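Local coordinates for protein ketol-acid reductoisomerase (uncultured archaeon GZfos26G2, PDB 4XDY) that catalyses the magnesium-dependent alkyl migration and NADH-dependent reduction of acetolactate to dihydroxy-isovalerate in branched-chain amino acid biosynthesis, at residues A[110-118]-A[188-196]; A[145-155]-A[169-177]. All coordinates share one frame; numbering follows the deposited sequence.

Interaction 2 lies inside the loop of chain closed by interaction 1, in the order 110-118, 145-155, 169-177, 188-196. Their centres are about 19 Å apart. Interaction 2 belongs to the Rossmann domain alone, where strand 153-157 pairs with strand 128-134 and helix 165-175 packs beside them. Interaction 1 joins that domain, at the end of strand 107-110 and the short helix after it, to helix 188-203, the first helix of the C-terminal knotted domain. The two contacts meet where Leu154 packs on Glu191 and Glu194. The sheet that carries interaction 2 thus backs the helix that brings Asp195 to the two magnesium ions. Both contacts also touch the second subunit of the homodimer.

Interaction 1: residues A[110-118]-A[188-196]; sequences FSHGFNICF and FEQETYEDL. With MG (magnesium ion), chain D; MG (magnesium ion), chain C; NAI (1,4-dihydronicotinamide adenine dinucleotide), chain E; HIO (N-hydroxy-N-isopropyloxamic acid), chain H.
His112 and Glu191 form the polar centre of this contact. CG of His112 stands anti to the backbone N (chi1 -179°), which turns the ring toward helix 188-203. His112 ND1 donates to Glu191 OE1 at 2.9 Å and uses the syn lone pair of that oxygen. The ring and carboxylate planes are nearly perpendicular, 84° apart. The same oxygen takes a second, straighter bond from Gly113 N, 2.8 Å to Glu191 OE1, which arrives from above the carboxylate plane. Glu191 reaches both donors because its chain bends at chi2 (-86°). Its other oxygen forms a salt bridge with Lys135 and accepts from a water that also donates to Ser111 O.

Asp195 lies one helical turn further on. Its OD1 binds one magnesium ion at 2.0 Å and its OD2 binds the other at 2.1 Å. His112 CE1 comes within 3.2 Å of Asp195 OD2, and the second of these ions sits over one face of the imidazole. Lys135 also bonds Asp195 OD1, and Glu199 shares a magnesium ion with Asp195.

The other end is mostly apolar. Phe188 lays its CD2 and CE2 against Ile116, with CD2 3.6 Å from Ile116 CB. The Thr192 hydroxyl turns back to Phe188 O, and its CG2, on the other branch, meets Phe118 CE2 at 3.6 Å. Cys117 SG approaches the Tyr193 ring obliquely, 3.6 Å from CE1. Gly113 has no room for a side chain against Thr192 OG1 and Phe188 O.

His112, the predicted active-site residue, thus sits beside both the nicotinamide ribose and the two-magnesium centre that holds the inhibitor. By holding ND1, the carboxylate of Glu191 probably fixes the rotation of the ring.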
loop_
_atom_site.group_PDB
_atom_site.type_symbol
_atom_site.label_atom_id
_atom_site.label_comp_id
_atom_site.label_asym_id
_atom_site.label_seq_id
_atom_site.Cartn_x
_atom_site.Cartn_y
_atom_site.Cartn_z
ATOM N N PHE A 110 25.344 11.566 -2.020
ATOM C CA PHE A 110 24.585 10.852 -0.942
ATOM C C PHE A 110 23.202 10.592 -1.516
ATOM O O PHE A 110 22.762 11.278 -2.487
ATOM C CB PHE A 110 24.422 11.672 0.280
ATOM C CG PHE A 110 25.713 11.990 0.983
ATOM C CD1 PHE A 110 26.494 13.079 0.565
ATOM C CD2 PHE A 110 26.171 11.194 1.988
ATOM C CE1 PHE A 110 27.675 13.386 1.221
ATOM C CE2 PHE A 110 27.353 11.480 2.653
ATOM C CZ PHE A 110 28.100 12.581 2.288
ATOM N N SER A 111 22.452 9.681 -0.885
ATOM C CA SER A 111 21.039 9.556 -1.191
ATOM C C SER A 111 20.136 9.882 -0.020
ATOM O O SER A 111 18.938 9.672 -0.120
ATOM C CB SER A 111 20.670 8.222 -1.780
ATOM O OG SER A 111 21.144 8.086 -3.125
ATOM N N HIS A 112 20.691 10.496 1.013
ATOM C CA HIS A 112 19.929 11.035 2.133
ATOM C C HIS A 112 20.828 12.112 2.700
ATOM O O HIS A 112 22.065 11.865 2.867
ATOM C CB HIS A 112 19.721 9.934 3.176
ATOM C CG HIS A 112 18.919 10.342 4.369
ATOM N ND1 HIS A 112 17.861 11.267 4.350
ATOM C CD2 HIS A 112 19.032 9.923 5.661
ATOM C CE1 HIS A 112 17.327 11.318 5.575
ATOM N NE2 HIS A 112 18.020 10.504 6.375
ATOM N N GLY A 113 20.209 13.231 3.074
ATOM C CA GLY A 113 20.958 14.389 3.612
ATOM C C GLY A 113 21.502 14.362 5.032
ATOM O O GLY A 113 22.214 15.313 5.435
ATOM N N PHE A 114 21.147 13.272 5.780
ATOM C CA PHE A 114 21.348 13.203 7.255
ATOM C C PHE A 114 22.769 13.670 7.628
ATOM O O PHE A 114 22.944 14.621 8.411
ATOM C CB PHE A 114 21.068 11.777 7.754
ATOM C CG PHE A 114 21.102 11.599 9.226
ATOM C CD1 PHE A 114 22.308 11.399 9.918
ATOM C CD2 PHE A 114 19.925 11.588 9.974
ATOM C CE1 PHE A 114 22.333 11.223 11.292
ATOM C CE2 PHE A 114 19.962 11.411 11.361
ATOM C CZ PHE A 114 21.161 11.226 12.003
ATOM N N ASN A 115 23.779 12.992 7.071
ATOM C CA ASN A 115 25.148 13.219 7.574
ATOM C C ASN A 115 25.702 14.574 7.256
ATOM O O ASN A 115 26.470 15.158 8.069
ATOM C CB ASN A 115 26.057 12.098 7.160
ATOM C CG ASN A 115 25.845 10.833 8.027
ATOM O OD1 ASN A 115 25.744 10.946 9.258
ATOM N ND2 ASN A 115 25.716 9.704 7.428
ATOM N N ILE A 116 25.336 15.080 6.093
ATOM C CA ILE A 116 25.728 16.466 5.728
ATOM C C ILE A 116 24.916 17.498 6.510
ATOM O O ILE A 116 25.459 18.418 7.131
ATOM C CB ILE A 116 25.627 16.707 4.196
ATOM C CG1 ILE A 116 26.694 15.919 3.432
ATOM C CG2 ILE A 116 25.586 18.193 3.896
ATOM C CD1 ILE A 116 28.107 16.408 3.738
ATOM N N CYS A 117 23.598 17.290 6.558
ATOM C CA CYS A 117 22.702 18.188 7.285
ATOM C C CYS A 117 23.087 18.363 8.759
ATOM O O CYS A 117 23.110 19.497 9.269
ATOM C CB CYS A 117 21.268 17.604 7.232
ATOM S SG CYS A 117 20.039 18.556 8.152
ATOM N N PHE A 118 23.315 17.250 9.459
ATOM C CA PHE A 118 23.645 17.284 10.866
ATOM C C PHE A 118 25.102 17.427 11.118
ATOM O O PHE A 118 25.551 17.327 12.273
ATOM C CB PHE A 118 22.970 16.132 11.619
ATOM C CG PHE A 118 21.461 16.172 11.530
ATOM C CD1 PHE A 118 20.765 17.229 12.077
ATOM C CD2 PHE A 118 20.762 15.148 10.900
ATOM C CE1 PHE A 118 19.376 17.299 12.018
ATOM C CE2 PHE A 118 19.368 15.211 10.823
ATOM C CZ PHE A 118 18.677 16.284 11.380
ATOM N N PHE A 188 19.759 20.103 1.083
ATOM C CA PHE A 188 20.136 18.902 1.831
ATOM C C PHE A 188 19.248 18.824 3.132
ATOM O O PHE A 188 18.786 17.738 3.492
ATOM C CB PHE A 188 21.561 18.992 2.246
ATOM C CG PHE A 188 22.480 18.163 1.400
ATOM C CD1 PHE A 188 22.855 18.594 0.140
ATOM C CD2 PHE A 188 22.969 16.904 1.847
ATOM C CE1 PHE A 188 23.753 17.834 -0.629
ATOM C CE2 PHE A 188 23.880 16.181 1.111
ATOM C CZ PHE A 188 24.232 16.642 -0.170
ATOM N N GLU A 189 18.976 19.978 3.725
ATOM C CA GLU A 189 18.274 20.049 5.000
ATOM C C GLU A 189 16.801 19.705 4.738
ATOM O O GLU A 189 16.156 19.019 5.524
ATOM C CB GLU A 189 18.512 21.420 5.654
ATOM C CG GLU A 189 19.994 21.672 6.068
ATOM C CD GLU A 189 21.038 21.935 4.915
ATOM O OE1 GLU A 189 20.571 22.424 3.800
ATOM O OE2 GLU A 189 22.313 21.541 5.115
ATOM N N GLN A 190 16.234 20.209 3.668
ATOM C CA GLN A 190 14.863 19.875 3.361
ATOM C C GLN A 190 14.598 18.412 3.156
ATOM O O GLN A 190 13.620 17.898 3.662
ATOM C CB GLN A 190 14.299 20.608 2.153
ATOM C CG GLN A 190 14.084 22.100 2.286
ATOM C CD GLN A 190 13.592 22.573 0.930
ATOM O OE1 GLN A 190 14.395 22.765 0.027
ATOM N NE2 GLN A 190 12.274 22.592 0.747
ATOM N N GLU A 191 15.412 17.777 2.336
ATOM C CA GLU A 191 15.329 16.333 2.151
ATOM C C GLU A 191 15.433 15.593 3.451
ATOM O O GLU A 191 14.604 14.725 3.722
ATOM C CB GLU A 191 16.382 15.788 1.212
ATOM C CG GLU A 191 16.066 14.351 0.779
ATOM C CD GLU A 191 16.554 13.225 1.727
ATOM O OE1 GLU A 191 17.429 13.475 2.568
ATOM O OE2 GLU A 191 15.988 12.144 1.538
ATOM N N THR A 192 16.372 15.998 4.308
ATOM C CA THR A 192 16.653 15.253 5.484
ATOM C C THR A 192 15.412 15.249 6.360
ATOM O O THR A 192 14.965 14.221 6.882
ATOM C CB THR A 192 17.813 15.870 6.262
ATOM O OG1 THR A 192 19.016 15.840 5.438
ATOM C CG2 THR A 192 18.036 15.083 7.525
ATOM N N TYR A 193 14.822 16.434 6.524
ATOM C CA TYR A 193 13.708 16.538 7.450
ATOM C C TYR A 193 12.451 15.899 6.961
ATOM O O TYR A 193 11.774 15.174 7.735
ATOM C CB TYR A 193 13.433 18.019 7.784
ATOM C CG TYR A 193 14.609 18.820 8.283
ATOM C CD1 TYR A 193 15.604 18.265 9.067
ATOM C CD2 TYR A 193 14.678 20.188 8.005
ATOM C CE1 TYR A 193 16.693 19.013 9.524
ATOM C CE2 TYR A 193 15.755 20.955 8.465
ATOM C CZ TYR A 193 16.743 20.395 9.247
ATOM O OH TYR A 193 17.799 21.128 9.706
ATOM N N GLU A 194 12.125 16.083 5.705
ATOM C CA GLU A 194 10.876 15.512 5.145
ATOM C C GLU A 194 10.988 13.987 5.144
ATOM O O GLU A 194 10.022 13.287 5.394
ATOM C CB GLU A 194 10.550 16.062 3.771
ATOM C CG GLU A 194 11.492 15.700 2.648
ATOM C CD GLU A 194 11.282 14.324 2.087
ATOM O OE1 GLU A 194 12.230 13.815 1.428
ATOM O OE2 GLU A 194 10.118 13.771 2.188
ATOM N N ASP A 195 12.191 13.516 4.835
ATOM C CA ASP A 195 12.453 12.057 4.702
ATOM C C ASP A 195 12.293 11.361 6.058
ATOM O O ASP A 195 11.613 10.362 6.166
ATOM C CB ASP A 195 13.842 11.821 4.152
ATOM C CG ASP A 195 14.077 10.347 3.838
ATOM O OD1 ASP A 195 13.546 9.891 2.806
ATOM O OD2 ASP A 195 14.699 9.690 4.708
ATOM N N LEU A 196 12.952 11.906 7.042
ATOM C CA LEU A 196 12.869 11.408 8.409
ATOM C C LEU A 196 11.433 11.445 8.902
ATOM O O LEU A 196 10.913 10.443 9.386
ATOM C CB LEU A 196 13.772 12.179 9.300
ATOM C CG LEU A 196 15.286 11.975 9.156
ATOM C CD1 LEU A 196 16.010 12.883 10.110
ATOM C CD2 LEU A 196 15.753 10.549 9.448
HETATM MG MG MG D . 12.713 8.131 2.311
HETATM MG MG MG C . 15.138 7.691 4.980
HETATM P PA NAI E . 22.474 -0.806 3.652
HETATM O O1A NAI E . 22.083 -0.871 5.136
HETATM O O2A NAI E . 21.786 -1.656 2.675
HETATM O O5B NAI E . 24.083 -0.886 3.639
HETATM C C5B NAI E . 24.794 -0.969 2.370
HETATM C C4B NAI E . 25.964 -1.988 2.528
HETATM O O4B NAI E . 26.866 -1.381 3.446
HETATM C C3B NAI E . 25.651 -3.380 3.138
HETATM O O3B NAI E . 25.039 -4.172 2.119
HETATM C C2B NAI E . 27.014 -3.830 3.619
HETATM O O2B NAI E . 27.669 -4.507 2.544
HETATM C C1B NAI E . 27.698 -2.472 3.919
HETATM N N9A NAI E . 27.899 -2.292 5.346
HETATM C C8A NAI E . 26.905 -2.528 6.303
HETATM N N7A NAI E . 27.399 -2.279 7.508
HETATM C C5A NAI E . 28.699 -1.923 7.336
HETATM C C6A NAI E . 29.794 -1.572 8.221
HETATM N N6A NAI E . 29.645 -1.548 9.553
HETATM N N1A NAI E . 30.996 -1.210 7.700
HETATM C C2A NAI E . 31.201 -1.244 6.367
HETATM N N3A NAI E . 30.273 -1.550 5.477
HETATM C C4A NAI E . 29.010 -1.913 5.907
HETATM O O3 NAI E . 22.284 0.812 3.200
HETATM P PN NAI E . 20.879 1.398 2.528
HETATM O O1N NAI E . 19.697 1.060 3.413
HETATM O O2N NAI E . 20.885 0.948 1.128
HETATM O O5D NAI E . 21.187 2.924 2.809
HETATM C C5D NAI E . 22.150 3.620 1.947
HETATM C C4D NAI E . 21.880 5.167 1.934
HETATM O O4D NAI E . 20.660 5.283 1.174
HETATM C C3D NAI E . 21.576 5.805 3.276
HETATM O O3D NAI E . 22.063 7.152 3.299
HETATM C C2D NAI E . 20.034 5.811 3.397
HETATM O O2D NAI E . 19.467 6.773 4.284
HETATM C C1D NAI E . 19.662 6.052 1.949
HETATM N N1N NAI E . 18.342 5.628 1.470
HETATM C C2N NAI E . 17.984 4.336 1.628
HETATM C C3N NAI E . 16.792 3.886 1.181
HETATM C C7N NAI E . 16.492 2.490 1.272
HETATM O O7N NAI E . 17.007 1.643 2.066
HETATM N N7N NAI E . 15.773 2.053 0.269
HETATM C C4N NAI E . 15.915 4.822 0.509
HETATM C C5N NAI E . 16.450 6.108 0.182
HETATM C C6N NAI E . 17.647 6.472 0.712
HETATM C C1 HIO H . 14.778 4.984 4.209
HETATM O O11 HIO H . 15.483 5.671 4.996
HETATM O O12 HIO H . 14.843 3.735 3.969
HETATM C C2 HIO H . 13.827 5.887 3.421
HETATM O O2 HIO H . 14.076 7.121 3.411
HETATM N N3 HIO H . 12.710 5.457 2.866
HETATM O O3 HIO H . 12.057 6.285 1.852
HETATM C C4 HIO H . 12.122 4.182 3.144
HETATM C C41 HIO H . 10.636 4.388 3.467
HETATM C C42 HIO H . 12.376 3.322 1.911
HETATM O O HOH W 1 16.599 9.624 1.502
HETATM O O HOH W 2 23.207 21.740 7.680
HETATM O O HOH W 3 11.416 8.392 3.956
HETATM O O HOH W 4 16.232 8.049 6.708
HETATM O O HOH W 5 16.900 7.986 3.760
HETATM O O HOH W 6 14.164 8.340 0.679
HETATM O O HOH W 7 11.259 9.160 1.052
#

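Interaction 2: residues A[145-155]-A[169-177]; sequences YLEGFGVPGLV and ALAMTKAMH
Three groups hold water 8. It donates to Tyr145 O at 2.8 Å and to Phe149 O at 2.6 Å, and it is hydrogen-bonded to His177 ND1 at 2.6 Å. It lies in the plane of the imidazole, at the ring edge. The water thus ties the end of helix 138-146 to the turn after helix 165-175.

The rings of Tyr145 and His177 form an offset stack, with centroids 4.2 Å apart and planes at 24°. Tyr145 CE2 sits over the centre of the imidazole face. CG of Tyr145 is anti to the backbone N (chi1 176°), which carries the ring across to His177. The Tyr145 edge also faces two carbonyls at the helix end, with CD2 3.3 Å from Met176 O. Its hydroxyl bonds Ser38. With an alanine in place of His177, the Tyr145 ring would probably lose its stacking partner and the water one of its three holders.

Both helices end in a Schellman motif, at Gly148 and at His177. The contact belongs to a beta-alpha-beta unit of the Rossmann domain, made of strand 153-157, helix 165-175 and strand 183-185. Strand 153-155 and helix 169-175 run nearly antiparallel, at 164°, with axes 9.2 Å apart. Val155 points at the helix and sets both methyls on its near face. Val155 CG1 meets Ala169 CB at 3.6 Å, while Val155 CG2 presses tightly on Thr173 CG2. The Thr173 hydroxyl bonds Leu170 O, one turn back. In the loop between helix and strand, Gly150 CA makes a CA-H...O contact of 3.2 Å with His177 O, where a side chain would clash.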
loop_
_atom_site.group_PDB
_atom_site.type_symbol
_atom_site.label_atom_id
_atom_site.label_comp_id
_atom_site.label_asym_id
_atom_site.label_seq_id
_atom_site.Cartn_x
_atom_site.Cartn_y
_atom_site.Cartn_z
ATOM N N TYR A 145 12.444 0.719 -12.581
ATOM C CA TYR A 145 13.343 0.972 -13.690
ATOM C C TYR A 145 13.194 -0.154 -14.747
ATOM O O TYR A 145 13.032 0.121 -15.941
ATOM C CB TYR A 145 14.775 1.018 -13.173
ATOM C CG TYR A 145 15.828 1.178 -14.226
ATOM C CD1 TYR A 145 16.223 0.094 -15.005
ATOM C CD2 TYR A 145 16.402 2.382 -14.480
ATOM C CE1 TYR A 145 17.185 0.239 -16.026
ATOM C CE2 TYR A 145 17.355 2.543 -15.475
ATOM C CZ TYR A 145 17.763 1.428 -16.227
ATOM O OH TYR A 145 18.747 1.590 -17.204
ATOM N N LEU A 146 13.123 -1.383 -14.268
ATOM C CA LEU A 146 13.023 -2.557 -15.174
ATOM C C LEU A 146 11.673 -2.561 -15.864
ATOM O O LEU A 146 11.565 -3.052 -16.976
ATOM C CB LEU A 146 13.217 -3.834 -14.403
ATOM C CG LEU A 146 14.709 -4.038 -13.996
ATOM C CD1 LEU A 146 14.798 -5.300 -13.155
ATOM C CD2 LEU A 146 15.660 -4.080 -15.215
ATOM N N GLU A 147 10.649 -1.987 -15.223
ATOM C CA GLU A 147 9.342 -1.857 -15.834
ATOM C C GLU A 147 9.152 -0.711 -16.815
ATOM O O GLU A 147 8.044 -0.559 -17.313
ATOM C CB GLU A 147 8.260 -1.779 -14.750
ATOM C CG GLU A 147 7.970 -3.152 -14.137
ATOM C CD GLU A 147 7.242 -3.071 -12.809
ATOM O OE1 GLU A 147 6.869 -1.943 -12.408
ATOM O OE2 GLU A 147 7.071 -4.113 -12.155
ATOM N N GLY A 148 10.174 0.098 -17.085
ATOM C CA GLY A 148 10.044 1.220 -18.034
ATOM C C GLY A 148 9.597 2.526 -17.395
ATOM O O GLY A 148 9.335 3.517 -18.059
ATOM N N PHE A 149 9.535 2.536 -16.060
ATOM C CA PHE A 149 9.112 3.709 -15.288
ATOM C C PHE A 149 10.319 4.112 -14.382
ATOM O O PHE A 149 11.514 4.079 -14.832
ATOM C CB PHE A 149 7.781 3.415 -14.595
ATOM C CG PHE A 149 7.107 4.613 -13.947
ATOM C CD1 PHE A 149 7.050 5.863 -14.600
ATOM C CD2 PHE A 149 6.574 4.510 -12.642
ATOM C CE1 PHE A 149 6.416 6.948 -13.967
ATOM C CE2 PHE A 149 5.961 5.599 -12.046
ATOM C CZ PHE A 149 5.898 6.807 -12.704
ATOM N N GLY A 150 10.031 4.611 -13.168
ATOM C CA GLY A 150 11.059 5.250 -12.366
ATOM C C GLY A 150 10.404 5.662 -11.039
ATOM O O GLY A 150 9.191 5.586 -10.931
ATOM N N VAL A 151 11.213 6.057 -10.048
ATOM C CA VAL A 151 10.671 6.528 -8.738
ATOM C C VAL A 151 10.940 7.994 -8.651
ATOM O O VAL A 151 11.976 8.476 -9.201
ATOM C CB VAL A 151 11.248 5.742 -7.533
ATOM C CG1 VAL A 151 10.782 4.306 -7.663
ATOM C CG2 VAL A 151 12.737 5.899 -7.518
ATOM N N PRO A 152 10.115 8.704 -7.877
ATOM C CA PRO A 152 10.387 10.135 -7.670
ATOM C C PRO A 152 11.701 10.377 -6.917
ATOM O O PRO A 152 12.174 9.530 -6.171
ATOM C CB PRO A 152 9.192 10.642 -6.831
ATOM C CG PRO A 152 8.110 9.636 -7.038
ATOM C CD PRO A 152 8.858 8.310 -7.194
ATOM N N GLY A 153 12.316 11.518 -7.178
ATOM C CA GLY A 153 13.550 11.918 -6.493
ATOM C C GLY A 153 13.717 13.366 -6.117
ATOM O O GLY A 153 13.049 14.254 -6.675
ATOM N N LEU A 154 14.604 13.604 -5.180
ATOM C CA LEU A 154 14.945 14.927 -4.684
ATOM C C LEU A 154 16.425 15.128 -4.965
ATOM O O LEU A 154 17.282 14.217 -4.694
ATOM C CB LEU A 154 14.687 15.044 -3.166
ATOM C CG LEU A 154 13.280 15.518 -2.794
ATOM C CD1 LEU A 154 12.135 14.832 -3.425
ATOM C CD2 LEU A 154 13.110 15.484 -1.257
ATOM N N VAL A 155 16.765 16.304 -5.523
ATOM C CA VAL A 155 18.135 16.596 -5.868
ATOM C C VAL A 155 18.585 17.877 -5.192
ATOM O O VAL A 155 17.928 18.906 -5.295
ATOM C CB VAL A 155 18.316 16.674 -7.396
ATOM C CG1 VAL A 155 19.707 17.183 -7.765
ATOM C CG2 VAL A 155 18.051 15.355 -8.031
ATOM N N ALA A 169 24.447 15.787 -10.673
ATOM C CA ALA A 169 23.336 15.232 -9.810
ATOM C C ALA A 169 22.106 14.977 -10.644
ATOM O O ALA A 169 21.563 13.871 -10.685
ATOM C CB ALA A 169 23.095 16.135 -8.600
ATOM N N LEU A 170 21.677 15.965 -11.461
ATOM C CA LEU A 170 20.477 15.757 -12.245
ATOM C C LEU A 170 20.671 14.623 -13.255
ATOM O O LEU A 170 19.747 13.845 -13.553
ATOM C CB LEU A 170 20.000 17.059 -12.943
ATOM C CG LEU A 170 19.509 18.164 -12.020
ATOM C CD1 LEU A 170 19.323 19.444 -12.818
ATOM C CD2 LEU A 170 18.155 17.859 -11.371
ATOM N N ALA A 171 21.879 14.585 -13.820
ATOM C CA ALA A 171 22.190 13.629 -14.871
ATOM C C ALA A 171 22.044 12.224 -14.292
ATOM O O ALA A 171 21.498 11.333 -14.929
ATOM C CB ALA A 171 23.576 13.841 -15.383
ATOM N N MET A 172 22.537 12.067 -13.071
ATOM C CA MET A 172 22.432 10.754 -12.382
ATOM C C MET A 172 20.964 10.316 -12.282
ATOM O O MET A 172 20.629 9.150 -12.548
ATOM C CB MET A 172 23.135 10.836 -11.016
ATOM C CG MET A 172 24.611 10.778 -11.051
ATOM S SD MET A 172 25.348 11.056 -9.458
ATOM C CE MET A 172 24.959 9.456 -8.657
ATOM N N THR A 173 20.060 11.255 -11.970
ATOM C CA THR A 173 18.645 10.892 -11.796
ATOM C C THR A 173 17.970 10.556 -13.086
ATOM O O THR A 173 17.084 9.711 -13.184
ATOM C CB THR A 173 17.806 11.964 -11.062
ATOM O OG1 THR A 173 17.610 13.115 -11.913
ATOM C CG2 THR A 173 18.422 12.334 -9.674
ATOM N N LYS A 174 18.456 11.192 -14.162
ATOM C CA LYS A 174 17.904 10.846 -15.472
ATOM C C LYS A 174 18.379 9.457 -15.933
ATOM O O LYS A 174 17.588 8.670 -16.454
ATOM C CB LYS A 174 18.309 11.912 -16.516
ATOM C CG LYS A 174 17.667 11.529 -17.874
ATOM C CD LYS A 174 17.843 12.513 -18.998
ATOM C CE LYS A 174 17.037 11.971 -20.205
ATOM N NZ LYS A 174 16.917 13.145 -21.071
ATOM N N ALA A 175 19.668 9.202 -15.779
ATOM C CA ALA A 175 20.262 7.882 -16.101
ATOM C C ALA A 175 19.576 6.731 -15.270
ATOM O O ALA A 175 19.401 5.593 -15.735
ATOM C CB ALA A 175 21.725 7.895 -15.856
ATOM N N MET A 176 19.171 7.065 -14.033
ATOM C CA MET A 176 18.392 6.089 -13.195
ATOM C C MET A 176 16.918 6.106 -13.441
ATOM O O MET A 176 16.172 5.299 -12.859
ATOM C CB MET A 176 18.726 6.271 -11.694
ATOM C CG MET A 176 20.155 5.921 -11.396
ATOM S SD MET A 176 20.698 5.961 -9.687
ATOM C CE MET A 176 20.657 7.723 -9.360
ATOM N N HIS A 177 16.472 6.956 -14.381
ATOM C CA HIS A 177 15.074 7.025 -14.834
ATOM C C HIS A 177 14.075 7.578 -13.794
ATOM O O HIS A 177 12.836 7.438 -13.939
ATOM C CB HIS A 177 14.586 5.685 -15.372
ATOM C CG HIS A 177 15.331 5.188 -16.596
ATOM N ND1 HIS A 177 14.917 4.083 -17.302
ATOM C CD2 HIS A 177 16.447 5.635 -17.224
ATOM C CE1 HIS A 177 15.750 3.868 -18.319
ATOM N NE2 HIS A 177 16.714 4.757 -18.262
HETATM O O HOH W 8 12.791 2.762 -16.722
#